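Local structure of putative mandelate racemase (Zymomonas mobilis, 2OX4) at residues I42-G47 with S265-Y270; W273-F278 with I287-G292; V13-R16 with Q21-I24; V90-I95 with I269-G274. The protein binds magnesium and probably works as a lyase, perhaps a dehydratase, of the mandelate racemase group within the enolase superfamily. All blocks are in the same frame, centred on the assembly; numbering follows the deposited sequence.

Contacts 1 and 4 join the N-terminal capping domain to the barrel and end on the same loop, which carries Ile-269 and Tyr-270 to the start of helix 271-280. Contact 1 is polar and partly buried, a hydrogen bond beside magnesium, whereas contact 4 is buried, a phenylalanine ring packed on the CB atoms of a tyrosine and a serine. Contact 2 uses the same helix but stays within the barrel; it too is buried and apolar. Contact 3, about 25 Å from contact 2 between centres, is nearer the surface, belongs to the capping domain alone, and relies on backbone and arginine hydrogen bonds. It reaches contact 1 through Arg-22 N and Ala-43 O.

Contact 1 of 4, residues I42-G47 with S265-Y270; sequences IAYGVG and SGERIY. With MG (magnesium ion), chain O.
Tyr-44 OH donates a hydrogen bond to Glu-267 OE2 at 2.7 Å. The ring and the carboxylate are nearly perpendicular, with planes 87° apart, and the hydroxyl comes in from above the carboxylate plane. Glu-267 OE2 also accepts a hydrogen bond from water 1 at 2.7 Å, so two donors grip this oxygen. Glu-267 OE1 binds the magnesium ion at 2.1 Å. Water 1 lies 2.4 Å from the same magnesium, which ties the second-shell oxygen back to the metal; waters 2 and 3, Glu-215 and Glu-241 complete the coordination. Glu-215, Glu-241 and Glu-267 stand at or just beyond the C-terminal ends of successive parallel strands, the usual metal site of an enolase-superfamily barrel, while Tyr-44 reaches in from the capping domain on the loop between strand 35-40 and helix 48-62. With a phenylalanine in place of Tyr-44, OE2 would probably lose one of its two donors, and the carboxylate is likely to be less firmly fixed in rotation. Glu-267 reaches the metal with CG between its backbone N and carbonyl carbon (chi1 70°) and the chain extended beyond. Its backbone belongs to a type I turn closed by Ile-269 N to Gly-266 O at 3.1 Å. Next to it, Arg-268 forms a salt bridge with Glu-242. The Tyr-44 ring packs on Gln-21 and meets Phe-82 of a second subunit edge-to-face, while Tyr-44 O accepts from Trp-83 NE1 of that subunit.

Contact 2 of 4, residues W273-F278 with I287-G292; sequences WGFLPF and IQPDLG
Helix 271-280 runs past the end of strand 286-287 with Phe-275 nearest to Ile-287, their CA atoms 8.4 Å apart. Strand 263-265, this helix and strand 286-287 make one beta-alpha-beta unit of the C-terminal barrel, and the contact is where the helix lies against the second strand and the loop that follows it. Phe-275 carries it almost alone. One flank of its ring, CD1 and CE1, meets the gamma-methyl of Ile-287, with Phe-275 CD1 to Ile-287 CG2 at 3.8 Å. The far side rests on the pyrrolidine of Pro-289, where Phe-275 CZ lies 3.9 Å from Pro-289 CB and CE2 is equally near. Ile-287 can offer CG2 because CG1 occupies the place between the backbone N and the carbonyl carbon (chi1 52°), which sets CG2 anti to that carbon, on the side of the phenylalanine. Ile-303 of helix 296-309 packs on both Phe-275 and Ile-287, and Val-314 of the next strand touches Ile-287 and Pro-289, so the three side chains are part of the buried layer between barrel strands and outer helices. Beyond Pro-289 the loop leads to Asp-290. Its OD2 is hydrogen-bonded to His-317 ND1, a pairing that recalls the Asp-His dyad of mandelate racemase relatives. Asp-290 is also an N-cap: its OD1, through the anti lone pair, accepts from Gly-292 N at 2.7 Å.

Contact 3 of 4, residues V13-R16 with Q21-I24; sequences VHTR and QRPI
A bend at chi3 of Arg-22 (63°), with CG beside its own backbone N, swings NE back onto the carbonyl of Val-13. The resulting bond, Arg-22 NE to Val-13 O, is 2.8 Å long and nearly straight (175°); the oxygen lies in the guanidinium plane, while the donor stands tilted from the carbonyl plane by 33°. It in effect stands in for a return backbone bond: Val-13 N donates to Pro-23 O at 2.9 Å, but the proline, lacking an N-H, cannot give one back to Val-13 O. NH2 of Arg-22 continues to His-12 O and to a salt bridge with Asp-388, which also accepts from His-14 NE2. Farther along, Arg-16 N donates to Gln-21 O at 2.8 Å. Arg-16 itself curls at chi2 and chi3, bringing NE to within 2.9 Å of His-14 O and laying one guanidinium face over Val-13 CG1; its NH2 pairs with Glu-354. The aliphatic part is used as well, CG of Arg-16 lying 3.9 Å from Pro-23 CD, and Val-13 CB also packs on Pro-23 CD. Gln-21 OE1 is bound by Tyr-352 OH, and the Gln-21 side chain lies about 10 Å, between nearest atoms, from that of the magnesium ligand Glu-267. These links close the loop of the beta-hairpin formed by antiparallel strands 5-13 and 24-30, the first hairpin of the enolase-superfamily capping domain.

Contact 4 of 4, residues V90-I95 with I269-G274; sequences VIFSGI and IYSRWG
Phe-92 is the residue of helix 89-110 that meets Tyr-270 and Ser-271, and through it the capping domain packs against the barrel just where the chain enters helix 271-280. Along the helix, Val-90 comes first; its side chain is turned away from the loop and packs on Ala-50 and Ile-54 of helix 48-62, and its O accepts from Gly-94 N at 3.1 Å. Phe-92 follows, with CG beside the backbone N (chi1 -77°), a setting that sends the ring out from the helix onto Tyr-270 and Ser-271. Phe-92 CD1 lies 3.7 Å from Tyr-270 CB. At the far end of the ring, Ser-271 CB sits over one face, 3.9 Å from the Phe-92 centroid and 19° off the normal, a CH-pi contact displaced somewhat toward the rim. Trp-74 of helix 70-79 touches Phe-92 and also Ile-95. An alanine at Phe-92 would remove the ring and is likely to leave a gap between the two domains, with Ser-271 CB deprived of its aromatic partner. Across the contact the tyrosine ring leads away to a bond between its OH and Thr-89 OG1, and the serine hydroxyl folds back, Ser-271 OG donating to Tyr-270 O at 2.7 Å.

Contact 1 of 4, residues I42-G47 with S265-Y270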
loop_
_atom_site.group_PDB
_atom_site.type_symbol
_atom_site.label_atom_id
_atom_site.label_comp_id
_atom_site.label_asym_id
_atom_site.label_seq_id
_atom_site.Cartn_x
_atom_site.Cartn_y
_atom_site.Cartn_z
ATOM N N ILE C 42 -17.592 20.200 26.931
ATOM C CA ILE C 42 -16.918 21.424 26.479
ATOM C C ILE C 42 -16.872 22.442 27.634
ATOM O O ILE C 42 -17.100 23.642 27.439
ATOM C CB ILE C 42 -17.627 22.050 25.221
ATOM C CG1 ILE C 42 -18.018 20.967 24.209
ATOM C CG2 ILE C 42 -16.731 23.081 24.528
ATOM C CD1 ILE C 42 -18.508 21.506 22.872
ATOM N N ALA C 43 -16.583 21.957 28.843
ATOM C CA ALA C 43 -16.584 22.833 30.046
ATOM C C ALA C 43 -15.413 23.817 30.103
ATOM O O ALA C 43 -15.461 24.819 30.830
ATOM C CB ALA C 43 -16.612 22.005 31.319
ATOM N N TYR C 44 -14.353 23.500 29.367
ATOM C CA TYR C 44 -13.139 24.302 29.330
ATOM C C TYR C 44 -12.826 24.670 27.874
ATOM O O TYR C 44 -13.479 24.180 26.941
ATOM C CB TYR C 44 -11.970 23.546 29.968
ATOM C CG TYR C 44 -11.611 22.224 29.296
ATOM C CD1 TYR C 44 -10.550 22.141 28.396
ATOM C CD2 TYR C 44 -12.327 21.055 29.575
ATOM C CE1 TYR C 44 -10.212 20.920 27.783
ATOM C CE2 TYR C 44 -12.002 19.841 28.967
ATOM C CZ TYR C 44 -10.943 19.779 28.073
ATOM O OH TYR C 44 -10.616 18.572 27.473
ATOM N N GLY C 45 -11.834 25.532 27.691
ATOM C CA GLY C 45 -11.555 26.135 26.395
ATOM C C GLY C 45 -12.689 27.027 25.931
ATOM O O GLY C 45 -13.504 27.494 26.743
ATOM N N VAL C 46 -12.743 27.257 24.620
ATOM C CA VAL C 46 -13.616 28.272 24.042
ATOM C C VAL C 46 -14.640 27.546 23.183
ATOM O O VAL C 46 -14.288 26.928 22.168
ATOM C CB VAL C 46 -12.817 29.297 23.170
ATOM C CG1 VAL C 46 -13.761 30.326 22.537
ATOM C CG2 VAL C 46 -11.716 29.979 23.987
ATOM N N GLY C 47 -15.900 27.584 23.605
ATOM C CA GLY C 47 -16.960 26.964 22.808
ATOM C C GLY C 47 -18.165 26.460 23.577
ATOM O O GLY C 47 -19.098 25.926 22.975
ATOM N N SER C 265 -4.572 9.351 23.185
ATOM C CA SER C 265 -5.338 10.464 22.625
ATOM C C SER C 265 -6.823 10.136 22.664
ATOM O O SER C 265 -7.199 8.973 22.654
ATOM C CB SER C 265 -4.949 10.706 21.168
ATOM O OG SER C 265 -5.505 11.929 20.720
ATOM N N GLY C 266 -7.667 11.163 22.693
ATOM C CA GLY C 266 -9.078 10.903 22.513
ATOM C C GLY C 266 -10.020 12.017 22.865
ATOM O O GLY C 266 -11.153 11.998 22.417
ATOM N N GLU C 267 -9.588 12.967 23.696
ATOM C CA GLU C 267 -10.526 14.000 24.130
ATOM C C GLU C 267 -10.926 14.913 22.980
ATOM O O GLU C 267 -11.965 15.559 23.045
ATOM C CB GLU C 267 -9.975 14.817 25.299
ATOM C CG GLU C 267 -8.811 15.726 24.937
ATOM C CD GLU C 267 -8.097 16.202 26.173
ATOM O OE1 GLU C 267 -7.270 15.429 26.705
ATOM O OE2 GLU C 267 -8.380 17.331 26.621
ATOM N N ARG C 268 -10.109 14.957 21.923
ATOM C CA ARG C 268 -10.481 15.712 20.724
ATOM C C ARG C 268 -10.708 14.810 19.495
ATOM O O ARG C 268 -10.444 15.195 18.349
ATOM C CB ARG C 268 -9.451 16.818 20.463
ATOM C CG ARG C 268 -9.655 18.030 21.371
ATOM C CD ARG C 268 -8.625 19.111 21.099
ATOM N NE ARG C 268 -7.339 18.778 21.710
ATOM C CZ ARG C 268 -6.376 19.661 21.934
ATOM N NH1 ARG C 268 -6.552 20.937 21.586
ATOM N NH2 ARG C 268 -5.247 19.268 22.514
ATOM N N ILE C 269 -11.183 13.590 19.756
ATOM C CA ILE C 269 -11.556 12.640 18.695
ATOM C C ILE C 269 -12.959 12.137 19.055
ATOM O O ILE C 269 -13.222 11.786 20.209
ATOM C CB ILE C 269 -10.567 11.432 18.627
ATOM C CG1 ILE C 269 -9.100 11.899 18.471
ATOM C CG2 ILE C 269 -10.950 10.487 17.499
ATOM C CD1 ILE C 269 -8.033 10.794 18.620
ATOM N N TYR C 270 -13.865 12.125 18.081
ATOM C CA TYR C 270 -15.288 11.931 18.397
ATOM C C TYR C 270 -15.895 10.853 17.521
ATOM O O TYR C 270 -15.676 10.846 16.306
ATOM C CB TYR C 270 -16.080 13.240 18.237
ATOM C CG TYR C 270 -15.289 14.441 18.671
ATOM C CD1 TYR C 270 -15.021 14.663 20.022
ATOM C CD2 TYR C 270 -14.764 15.334 17.728
ATOM C CE1 TYR C 270 -14.278 15.772 20.430
ATOM C CE2 TYR C 270 -14.020 16.445 18.123
ATOM C CZ TYR C 270 -13.786 16.651 19.479
ATOM O OH TYR C 270 -13.045 17.738 19.874
HETATM MG MG MG O . -5.710 15.787 28.086
HETATM O O HOH W 1 -6.624 17.913 28.564
HETATM O O HOH W 2 -4.726 16.795 26.379
HETATM O O HOH W 3 -6.716 15.346 29.870
#

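Contact 2 of 4, residues W273-F278 with I287-G292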
loop_
_atom_site.group_PDB
_atom_site.type_symbol
_atom_site.label_atom_id
_atom_site.label_comp_id
_atom_site.label_asym_id
_atom_site.label_seq_id
_atom_site.Cartn_x
_atom_site.Cartn_y
_atom_site.Cartn_z
ATOM N N TRP C 273 -16.301 6.956 13.978
ATOM C CA TRP C 273 -15.675 7.549 12.772
ATOM C C TRP C 273 -14.375 8.304 13.059
ATOM O O TRP C 273 -13.442 8.263 12.257
ATOM C CB TRP C 273 -16.657 8.481 12.055
ATOM C CG TRP C 273 -17.813 7.741 11.402
ATOM C CD1 TRP C 273 -17.888 7.355 10.093
ATOM C CD2 TRP C 273 -19.034 7.302 12.021
ATOM N NE1 TRP C 273 -19.073 6.700 9.858
ATOM C CE2 TRP C 273 -19.803 6.665 11.018
ATOM C CE3 TRP C 273 -19.561 7.398 13.321
ATOM C CZ2 TRP C 273 -21.058 6.106 11.273
ATOM C CZ3 TRP C 273 -20.808 6.842 13.578
ATOM C CH2 TRP C 273 -21.549 6.209 12.559
ATOM N N GLY C 274 -14.322 9.006 14.187
ATOM C CA GLY C 274 -13.111 9.726 14.593
ATOM C C GLY C 274 -11.982 8.779 14.946
ATOM O O GLY C 274 -10.826 8.991 14.547
ATOM N N PHE C 275 -12.309 7.722 15.686
ATOM C CA PHE C 275 -11.285 6.782 16.153
ATOM C C PHE C 275 -10.776 5.825 15.088
ATOM O O PHE C 275 -9.628 5.371 15.144
ATOM C CB PHE C 275 -11.737 6.060 17.417
ATOM C CG PHE C 275 -11.663 6.935 18.632
ATOM C CD1 PHE C 275 -10.446 7.108 19.291
ATOM C CD2 PHE C 275 -12.786 7.636 19.085
ATOM C CE1 PHE C 275 -10.346 7.949 20.399
ATOM C CE2 PHE C 275 -12.692 8.482 20.202
ATOM C CZ PHE C 275 -11.469 8.628 20.859
ATOM N N LEU C 276 -11.622 5.560 14.100
ATOM C CA LEU C 276 -11.315 4.582 13.052
ATOM C C LEU C 276 -9.909 4.695 12.430
ATOM O O LEU C 276 -9.171 3.719 12.452
ATOM C CB LEU C 276 -12.415 4.538 11.980
ATOM C CG LEU C 276 -12.112 3.647 10.758
ATOM C CD1 LEU C 276 -12.087 2.171 11.131
ATOM C CD2 LEU C 276 -13.113 3.905 9.631
ATOM N N PRO C 277 -9.532 5.871 11.891
ATOM C CA PRO C 277 -8.214 5.961 11.264
ATOM C C PRO C 277 -7.041 5.663 12.203
ATOM O O PRO C 277 -6.058 5.077 11.768
ATOM C CB PRO C 277 -8.148 7.418 10.798
ATOM C CG PRO C 277 -9.174 8.129 11.580
ATOM C CD PRO C 277 -10.263 7.148 11.771
ATOM N N PHE C 278 -7.155 6.071 13.468
ATOM C CA PHE C 278 -6.112 5.824 14.467
ATOM C C PHE C 278 -6.006 4.343 14.794
ATOM O O PHE C 278 -4.917 3.833 15.054
ATOM C CB PHE C 278 -6.401 6.619 15.746
ATOM C CG PHE C 278 -6.325 8.104 15.556
ATOM C CD1 PHE C 278 -5.091 8.769 15.606
ATOM C CD2 PHE C 278 -7.474 8.838 15.301
ATOM C CE1 PHE C 278 -5.016 10.145 15.402
ATOM C CE2 PHE C 278 -7.408 10.226 15.104
ATOM C CZ PHE C 278 -6.174 10.876 15.161
ATOM N N ILE C 287 -6.766 4.848 24.237
ATOM C CA ILE C 287 -7.691 5.858 23.733
ATOM C C ILE C 287 -8.414 6.530 24.883
ATOM O O ILE C 287 -8.701 5.900 25.912
ATOM C CB ILE C 287 -8.732 5.294 22.740
ATOM C CG1 ILE C 287 -9.456 4.079 23.335
ATOM C CG2 ILE C 287 -8.066 4.979 21.367
ATOM C CD1 ILE C 287 -10.810 3.813 22.688
ATOM N N GLN C 288 -8.713 7.814 24.700
ATOM C CA GLN C 288 -9.265 8.618 25.784
ATOM C C GLN C 288 -10.538 9.356 25.387
ATOM O O GLN C 288 -10.608 10.577 25.535
ATOM C CB GLN C 288 -8.208 9.612 26.306
ATOM C CG GLN C 288 -6.887 8.956 26.799
ATOM C CD GLN C 288 -5.768 9.969 26.967
ATOM O OE1 GLN C 288 -5.495 10.750 26.067
ATOM N NE2 GLN C 288 -5.112 9.955 28.124
ATOM N N PRO C 289 -11.572 8.622 24.908
ATOM C CA PRO C 289 -12.795 9.324 24.530
ATOM C C PRO C 289 -13.413 9.941 25.785
ATOM O O PRO C 289 -13.275 9.376 26.884
ATOM C CB PRO C 289 -13.697 8.198 24.009
ATOM C CG PRO C 289 -13.191 6.978 24.651
ATOM C CD PRO C 289 -11.717 7.162 24.782
ATOM N N ASP C 290 -14.036 11.098 25.623
ATOM C CA ASP C 290 -14.840 11.722 26.674
ATOM C C ASP C 290 -16.296 11.327 26.440
ATOM O O ASP C 290 -16.835 11.542 25.348
ATOM C CB ASP C 290 -14.669 13.252 26.591
ATOM C CG ASP C 290 -15.307 13.999 27.774
ATOM O OD1 ASP C 290 -16.507 13.819 28.041
ATOM O OD2 ASP C 290 -14.602 14.782 28.430
ATOM N N LEU C 291 -16.948 10.762 27.460
ATOM C CA LEU C 291 -18.392 10.457 27.362
ATOM C C LEU C 291 -19.225 11.649 26.853
ATOM O O LEU C 291 -20.152 11.461 26.077
ATOM C CB LEU C 291 -18.952 9.980 28.702
ATOM C CG LEU C 291 -18.905 8.497 29.071
ATOM C CD1 LEU C 291 -19.610 8.323 30.398
ATOM C CD2 LEU C 291 -19.588 7.640 28.044
ATOM N N GLY C 292 -18.861 12.861 27.265
ATOM C CA GLY C 292 -19.599 14.068 26.890
ATOM C C GLY C 292 -19.272 14.688 25.537
ATOM O O GLY C 292 -19.837 15.734 25.185
#

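Contact 3 of 4, residues V13-R16 with Q21-I24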
loop_
_atom_site.group_PDB
_atom_site.type_symbol
_atom_site.label_atom_id
_atom_site.label_comp_id
_atom_site.label_asym_id
_atom_site.label_seq_id
_atom_site.Cartn_x
_atom_site.Cartn_y
_atom_site.Cartn_z
ATOM N N VAL C 13 -23.445 26.761 33.030
ATOM C CA VAL C 13 -23.089 27.231 34.380
ATOM C C VAL C 13 -22.203 28.466 34.256
ATOM O O VAL C 13 -21.314 28.514 33.395
ATOM C CB VAL C 13 -22.363 26.129 35.201
ATOM C CG1 VAL C 13 -21.936 26.668 36.585
ATOM C CG2 VAL C 13 -23.267 24.920 35.379
ATOM N N HIS C 14 -22.475 29.479 35.085
ATOM C CA HIS C 14 -21.683 30.709 35.088
ATOM C C HIS C 14 -20.220 30.450 35.440
ATOM O O HIS C 14 -19.901 29.455 36.097
ATOM C CB HIS C 14 -22.292 31.727 36.059
ATOM C CG HIS C 14 -23.645 32.222 35.648
ATOM N ND1 HIS C 14 -24.537 32.778 36.543
ATOM C CD2 HIS C 14 -24.257 32.250 34.439
ATOM C CE1 HIS C 14 -25.640 33.124 35.902
ATOM N NE2 HIS C 14 -25.496 32.817 34.624
ATOM N N THR C 15 -19.341 31.348 34.998
ATOM C CA THR C 15 -17.890 31.171 35.150
ATOM C C THR C 15 -17.507 30.654 36.532
ATOM O O THR C 15 -17.863 31.251 37.548
ATOM C CB THR C 15 -17.141 32.480 34.860
ATOM O OG1 THR C 15 -17.543 32.965 33.580
ATOM C CG2 THR C 15 -15.625 32.263 34.867
ATOM N N ARG C 16 -16.821 29.520 36.564
ATOM C CA ARG C 16 -16.235 29.010 37.799
ATOM C C ARG C 16 -14.984 29.839 38.116
ATOM O O ARG C 16 -14.087 29.936 37.288
ATOM C CB ARG C 16 -15.913 27.510 37.666
ATOM C CG ARG C 16 -17.077 26.612 37.142
ATOM C CD ARG C 16 -18.223 26.442 38.135
ATOM N NE ARG C 16 -19.014 27.662 38.262
ATOM C CZ ARG C 16 -19.719 27.995 39.339
ATOM N NH1 ARG C 16 -20.401 29.133 39.355
ATOM N NH2 ARG C 16 -19.742 27.193 40.395
ATOM N N GLN C 21 -13.803 28.112 34.079
ATOM C CA GLN C 21 -14.522 27.184 33.197
ATOM C C GLN C 21 -16.030 27.356 33.314
ATOM O O GLN C 21 -16.500 28.032 34.220
ATOM C CB GLN C 21 -14.101 25.755 33.517
ATOM C CG GLN C 21 -12.644 25.498 33.145
ATOM C CD GLN C 21 -12.104 24.180 33.653
ATOM O OE1 GLN C 21 -12.844 23.348 34.162
ATOM N NE2 GLN C 21 -10.798 23.985 33.511
ATOM N N ARG C 22 -16.782 26.769 32.379
ATOM C CA ARG C 22 -18.241 26.895 32.363
ATOM C C ARG C 22 -18.878 25.587 31.880
ATOM O O ARG C 22 -19.123 25.426 30.683
ATOM C CB ARG C 22 -18.683 28.049 31.450
ATOM C CG ARG C 22 -18.351 29.450 31.953
ATOM C CD ARG C 22 -19.141 30.503 31.202
ATOM N NE ARG C 22 -20.578 30.336 31.417
ATOM C CZ ARG C 22 -21.525 31.020 30.785
ATOM N NH1 ARG C 22 -21.191 31.936 29.879
ATOM N NH2 ARG C 22 -22.813 30.792 31.061
ATOM N N PRO C 23 -19.174 24.664 32.813
ATOM C CA PRO C 23 -19.836 23.398 32.474
ATOM C C PRO C 23 -21.218 23.544 31.843
ATOM O O PRO C 23 -21.898 24.558 32.035
ATOM C CB PRO C 23 -19.962 22.672 33.815
ATOM C CG PRO C 23 -19.123 23.421 34.775
ATOM C CD PRO C 23 -18.869 24.779 34.249
ATOM N N ILE C 24 -21.609 22.529 31.074
ATOM C CA ILE C 24 -22.887 22.532 30.374
ATOM C C ILE C 24 -23.613 21.239 30.733
ATOM O O ILE C 24 -23.141 20.132 30.421
ATOM C CB ILE C 24 -22.740 22.643 28.825
ATOM C CG1 ILE C 24 -21.735 23.731 28.422
ATOM C CG2 ILE C 24 -24.114 22.934 28.197
ATOM C CD1 ILE C 24 -20.334 23.196 28.092
#

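Contact 4 of 4, residues V90-I95 with I269-G274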
loop_
_atom_site.group_PDB
_atom_site.type_symbol
_atom_site.label_atom_id
_atom_site.label_comp_id
_atom_site.label_asym_id
_atom_site.label_seq_id
_atom_site.Cartn_x
_atom_site.Cartn_y
_atom_site.Cartn_z
ATOM N N VAL C 90 -18.790 19.992 18.605
ATOM C CA VAL C 90 -20.034 20.496 19.174
ATOM C C VAL C 90 -21.186 19.566 18.790
ATOM O O VAL C 90 -21.998 19.192 19.643
ATOM C CB VAL C 90 -20.299 21.949 18.717
ATOM C CG1 VAL C 90 -21.658 22.445 19.239
ATOM C CG2 VAL C 90 -19.174 22.881 19.187
ATOM N N ILE C 91 -21.222 19.170 17.512
ATOM C CA ILE C 91 -22.243 18.259 16.983
ATOM C C ILE C 91 -22.320 17.015 17.859
ATOM O O ILE C 91 -23.404 16.664 18.347
ATOM C CB ILE C 91 -21.959 17.890 15.495
ATOM C CG1 ILE C 91 -22.050 19.136 14.586
ATOM C CG2 ILE C 91 -22.859 16.739 15.014
ATOM C CD1 ILE C 91 -23.363 19.925 14.694
ATOM N N PHE C 92 -21.176 16.371 18.101
ATOM C CA PHE C 92 -21.160 15.127 18.890
ATOM C C PHE C 92 -21.362 15.333 20.405
ATOM O O PHE C 92 -21.937 14.468 21.076
ATOM C CB PHE C 92 -19.936 14.259 18.569
ATOM C CG PHE C 92 -20.056 13.503 17.267
ATOM C CD1 PHE C 92 -19.124 13.687 16.260
ATOM C CD2 PHE C 92 -21.122 12.627 17.049
ATOM C CE1 PHE C 92 -19.244 12.999 15.048
ATOM C CE2 PHE C 92 -21.246 11.931 15.851
ATOM C CZ PHE C 92 -20.314 12.119 14.854
ATOM N N SER C 93 -20.955 16.493 20.923
ATOM C CA SER C 93 -21.221 16.852 22.327
ATOM C C SER C 93 -22.713 16.885 22.630
ATOM O O SER C 93 -23.147 16.489 23.711
ATOM C CB SER C 93 -20.616 18.216 22.671
ATOM O OG SER C 93 -19.207 18.157 22.730
ATOM N N GLY C 94 -23.500 17.377 21.671
ATOM C CA GLY C 94 -24.951 17.459 21.840
ATOM C C GLY C 94 -25.593 16.081 21.891
ATOM O O GLY C 94 -26.403 15.796 22.766
ATOM N N ILE C 95 -25.209 15.218 20.958
ATOM C CA ILE C 95 -25.630 13.810 20.997
ATOM C C ILE C 95 -25.227 13.157 22.331
ATOM O O ILE C 95 -26.050 12.492 22.971
ATOM C CB ILE C 95 -25.080 13.018 19.787
ATOM C CG1 ILE C 95 -25.526 13.685 18.480
ATOM C CG2 ILE C 95 -25.592 11.597 19.823
ATOM C CD1 ILE C 95 -25.143 12.886 17.178
ATOM N N ILE C 269 -11.183 13.590 19.756
ATOM C CA ILE C 269 -11.556 12.640 18.695
ATOM C C ILE C 269 -12.959 12.137 19.055
ATOM O O ILE C 269 -13.222 11.786 20.209
ATOM C CB ILE C 269 -10.567 11.432 18.627
ATOM C CG1 ILE C 269 -9.100 11.899 18.471
ATOM C CG2 ILE C 269 -10.950 10.487 17.499
ATOM C CD1 ILE C 269 -8.033 10.794 18.620
ATOM N N TYR C 270 -13.865 12.125 18.081
ATOM C CA TYR C 270 -15.288 11.931 18.397
ATOM C C TYR C 270 -15.895 10.853 17.521
ATOM O O TYR C 270 -15.676 10.846 16.306
ATOM C CB TYR C 270 -16.080 13.240 18.237
ATOM C CG TYR C 270 -15.289 14.441 18.671
ATOM C CD1 TYR C 270 -15.021 14.663 20.022
ATOM C CD2 TYR C 270 -14.764 15.334 17.728
ATOM C CE1 TYR C 270 -14.278 15.772 20.430
ATOM C CE2 TYR C 270 -14.020 16.445 18.123
ATOM C CZ TYR C 270 -13.786 16.651 19.479
ATOM O OH TYR C 270 -13.045 17.738 19.874
ATOM N N SER C 271 -16.689 9.990 18.153
ATOM C CA SER C 271 -17.397 8.868 17.499
ATOM C C SER C 271 -16.484 7.756 16.976
ATOM O O SER C 271 -15.269 7.931 16.865
ATOM C CB SER C 271 -18.372 9.346 16.413
ATOM O OG SER C 271 -17.723 9.486 15.144
ATOM N N ARG C 272 -17.099 6.614 16.667
ATOM C CA ARG C 272 -16.457 5.510 15.928
ATOM C C ARG C 272 -15.682 6.027 14.720
ATOM O O ARG C 272 -14.547 5.589 14.470
ATOM C CB ARG C 272 -17.535 4.558 15.415
ATOM C CG ARG C 272 -18.085 3.528 16.409
ATOM C CD ARG C 272 -19.384 2.930 15.832
ATOM N NE ARG C 272 -20.488 3.886 15.907
ATOM C CZ ARG C 272 -21.698 3.696 15.384
ATOM N NH1 ARG C 272 -21.967 2.585 14.682
ATOM N NH2 ARG C 272 -22.639 4.623 15.561
ATOM N N TRP C 273 -16.301 6.956 13.978
ATOM C CA TRP C 273 -15.675 7.549 12.772
ATOM C C TRP C 273 -14.375 8.304 13.059
ATOM O O TRP C 273 -13.442 8.263 12.257
ATOM C CB TRP C 273 -16.657 8.481 12.055
ATOM C CG TRP C 273 -17.813 7.741 11.402
ATOM C CD1 TRP C 273 -17.888 7.355 10.093
ATOM C CD2 TRP C 273 -19.034 7.302 12.021
ATOM N NE1 TRP C 273 -19.073 6.700 9.858
ATOM C CE2 TRP C 273 -19.803 6.665 11.018
ATOM C CE3 TRP C 273 -19.561 7.398 13.321
ATOM C CZ2 TRP C 273 -21.058 6.106 11.273
ATOM C CZ3 TRP C 273 -20.808 6.842 13.578
ATOM C CH2 TRP C 273 -21.549 6.209 12.559
ATOM N N GLY C 274 -14.322 9.006 14.187
ATOM C CA GLY C 274 -13.111 9.726 14.593
ATOM C C GLY C 274 -11.982 8.779 14.946
ATOM O O GLY C 274 -10.826 8.991 14.547
#